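Local coordinates for protein sortase (Streptomyces avermitilis, PDB 5GO5) that is a calcium-independent class E housekeeping sortase, a cysteine transpeptidase that probably joins proteins to the bacterial cell surface, at residues Leu122-Thr126 against Thr127-Tyr131. Numbering follows the deposited sequence.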
ATOM      1  N   LEU A 122      -3.825   4.824  -5.922  1.00 11.04           N
ATOM      2  CA  LEU A 122      -5.132   4.485  -5.410  1.00 11.93           C
ATOM      3  C   LEU A 122      -6.183   5.471  -5.801  1.00 12.95           C
ATOM      4  O   LEU A 122      -5.917   6.677  -5.945  1.00 12.46           O
ATOM      5  CB  LEU A 122      -5.154   4.384  -3.891  1.00 12.16           C
ATOM      6  CG  LEU A 122      -4.285   3.262  -3.324  1.00 11.93           C
ATOM      7  CD1 LEU A 122      -2.900   3.734  -2.924  1.00 12.77           C
ATOM      8  CD2 LEU A 122      -4.954   2.526  -2.167  1.00 12.22           C
ATOM      9  N   THR A 123      -7.400   4.961  -5.944  1.00 12.11           N
ATOM     10  CA  THR A 123      -8.565   5.800  -6.072  1.00 12.90           C
ATOM     11  C   THR A 123      -9.550   5.491  -4.949  1.00 12.66           C
ATOM     12  O   THR A 123      -9.747   4.313  -4.595  1.00 13.23           O
ATOM     13  CB  THR A 123      -9.270   5.702  -7.453  1.00 13.46           C
ATOM     14  OG1 THR A 123     -10.489   6.450  -7.401  1.00 15.63           O
ATOM     15  CG2 THR A 123      -9.544   4.265  -7.868  1.00 13.57           C
ATOM     16  N   ASP A 124     -10.133   6.539  -4.402  1.00 13.11           N
ATOM     17  CA  ASP A 124     -11.273   6.413  -3.449  1.00 15.03           C
ATOM     18  C   ASP A 124     -12.612   6.703  -4.121  1.00 17.00           C
ATOM     19  O   ASP A 124     -13.625   6.843  -3.428  1.00 17.42           O
ATOM     20  CB  ASP A 124     -11.097   7.288  -2.217  1.00 16.48           C
ATOM     21  CG  ASP A 124     -11.036   8.767  -2.531  1.00 16.80           C
ATOM     22  OD1 ASP A 124     -11.209   9.131  -3.692  1.00 16.71           O
ATOM     23  OD2 ASP A 124     -10.701   9.566  -1.616  1.00 20.70           O
ATOM     24  N   GLY A 125     -12.607   6.855  -5.434  1.00 16.27           N
ATOM     25  CA  GLY A 125     -13.808   7.210  -6.160  1.00 17.89           C
ATOM     26  C   GLY A 125     -13.944   8.685  -6.460  1.00 19.14           C
ATOM     27  O   GLY A 125     -14.737   9.080  -7.350  1.00 20.54           O
ATOM     28  N   THR A 126     -13.206   9.494  -5.722  1.00 17.76           N
ATOM     29  CA  THR A 126     -13.190  10.972  -5.897  1.00 18.17           C
ATOM     30  C   THR A 126     -11.838  11.459  -6.399  1.00 17.48           C
ATOM     31  O   THR A 126     -11.766  12.342  -7.288  1.00 16.19           O
ATOM     32  CB  THR A 126     -13.536  11.643  -4.592  1.00 20.48           C
ATOM     33  OG1 THR A 126     -14.893  11.324  -4.288  1.00 23.09           O
ATOM     34  CG2 THR A 126     -13.403  13.158  -4.650  1.00 20.83           C
ATOM     35  N   THR A 127     -10.789  10.925  -5.792  1.00 16.22           N
ATOM     36  CA  THR A 127      -9.410  11.360  -6.037  1.00 14.61           C
ATOM     37  C   THR A 127      -8.487  10.200  -6.367  1.00 14.04           C
ATOM     38  O   THR A 127      -8.610   9.115  -5.788  1.00 14.20           O
ATOM     39  CB  THR A 127      -8.878  12.080  -4.778  1.00 15.48           C
ATOM     40  OG1 THR A 127      -9.769  13.161  -4.410  1.00 16.63           O
ATOM     41  CG2 THR A 127      -7.475  12.612  -4.915  1.00 15.76           C
ATOM     42  N   TRP A 128      -7.557  10.450  -7.282  1.00 12.78           N
ATOM     43  CA  TRP A 128      -6.469   9.583  -7.564  1.00 12.78           C
ATOM     44  C   TRP A 128      -5.259  10.045  -6.779  1.00 13.48           C
ATOM     45  O   TRP A 128      -4.848  11.180  -6.915  1.00 13.98           O
ATOM     46  CB  TRP A 128      -6.058   9.669  -9.020  1.00 13.17           C
ATOM     47  CG  TRP A 128      -7.017   8.978  -9.980  1.00 13.40           C
ATOM     48  CD1 TRP A 128      -7.887   9.572 -10.828  1.00 14.86           C
ATOM     49  CD2 TRP A 128      -7.135   7.574 -10.184  1.00 14.29           C
ATOM     50  NE1 TRP A 128      -8.565   8.612 -11.571  1.00 15.15           N
ATOM     51  CE2 TRP A 128      -8.107   7.375 -11.194  1.00 14.59           C
ATOM     52  CE3 TRP A 128      -6.500   6.468  -9.627  1.00 13.75           C
ATOM     53  CZ2 TRP A 128      -8.464   6.115 -11.634  1.00 14.71           C
ATOM     54  CZ3 TRP A 128      -6.834   5.221 -10.089  1.00 14.36           C
ATOM     55  CH2 TRP A 128      -7.812   5.058 -11.064  1.00 14.05           C
ATOM     56  N   PHE A 129      -4.668   9.130  -6.021  1.00 11.52           N
ATOM     57  CA  PHE A 129      -3.483   9.393  -5.208  1.00 12.25           C
ATOM     58  C   PHE A 129      -2.342   8.624  -5.813  1.00 11.86           C
ATOM     59  O   PHE A 129      -2.424   7.388  -5.927  1.00 12.69           O
ATOM     60  CB  PHE A 129      -3.729   8.888  -3.768  1.00 11.13           C
ATOM     61  CG  PHE A 129      -4.872   9.554  -3.061  1.00 11.66           C
ATOM     62  CD1 PHE A 129      -6.183   9.104  -3.238  1.00 12.47           C
ATOM     63  CD2 PHE A 129      -4.647  10.669  -2.244  1.00 12.76           C
ATOM     64  CE1 PHE A 129      -7.248   9.729  -2.580  1.00 13.41           C
ATOM     65  CE2 PHE A 129      -5.713  11.285  -1.567  1.00 13.63           C
ATOM     66  CZ  PHE A 129      -7.002  10.813  -1.746  1.00 13.49           C
ATOM     67  N   THR A 130      -1.239   9.305  -6.142  1.00 11.47           N
ATOM     68  CA  THR A 130      -0.055   8.638  -6.623  1.00 11.28           C
ATOM     69  C   THR A 130       1.026   8.712  -5.578  1.00 11.76           C
ATOM     70  O   THR A 130       1.510   9.810  -5.291  1.00 11.67           O
ATOM     71  CB  THR A 130       0.486   9.272  -7.923  1.00 12.54           C
ATOM     72  OG1 THR A 130      -0.525   9.171  -8.934  1.00 13.04           O
ATOM     73  CG2 THR A 130       1.700   8.567  -8.409  1.00 13.51           C
ATOM     74  N   TYR A 131       1.402   7.545  -5.042  1.00 10.78           N
ATOM     75  CA  TYR A 131       2.532   7.418  -4.161  1.00 11.39           C
ATOM     76  C   TYR A 131       3.747   6.910  -4.920  1.00 11.63           C
ATOM     77  O   TYR A 131       3.606   6.171  -5.905  1.00 11.67           O
ATOM     78  CB  TYR A 131       2.209   6.469  -3.015  1.00 10.68           C
ATOM     79  CG  TYR A 131       1.211   6.955  -2.004  1.00  9.86           C
ATOM     80  CD1 TYR A 131      -0.164   6.818  -2.204  1.00 10.67           C
ATOM     81  CD2 TYR A 131       1.627   7.564  -0.794  1.00 10.92           C
ATOM     82  CE1 TYR A 131      -1.093   7.233  -1.239  1.00 11.52           C
ATOM     83  CE2 TYR A 131       0.702   7.968   0.164  1.00 10.64           C
ATOM     84  CZ  TYR A 131      -0.651   7.813  -0.056  1.00 10.42           C
ATOM     85  OH  TYR A 131      -1.509   8.223   0.956  1.00 11.33           O
TER
HETATM   86  O   HOH W   1     -10.742  12.200  -1.900  1.00 24.23           O
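Asp-124 reaches across the turn to Thr-127 and Phe-129 and ties the loop between two strands together. From CB, CG is set between the backbone N and the carbonyl carbon (chi1 62°), which turns the carboxylate back over the loop. There OD1 accepts two backbone N-H groups: Thr-127 N at 2.8 Å, nearly straight, and Thr-126 N at 2.9 Å, which comes from the anti side and 34° out of the carboxylate plane. The other oxygen, OD2, lies at the edge of the Phe-129 ring, 3.6 Å from CE1, with the carboxylate and ring planes almost perpendicular. A water that donates to OD2 also hydrogen-bonds Thr-127 OG1, so both carboxylate oxygens are engaged.

Thr-123 secures the start of the turn. Its OG1 is anti to the backbone N and accepts Gly-125 N at 2.9 Å, while CB sits over one face of the Trp-128 six-membered ring, 3.7 Å from the centroid, in a CH-pi contact; CG2 rests on the outer rim of the same ring. On the strands, Leu-122 and Phe-129 exchange two backbone hydrogen bonds; at the mouth of the loop, Asp-124 N gives a longer one to Thr-127 O (3.3 Å). Strand 178-190 flanks Thr-127 and Phe-129. The overlapping ST turn at Thr-123 and Asx turn at Asp-124 thus close an antiparallel beta hairpin of the sortase beta-barrel, away from the glycine-binding pocket.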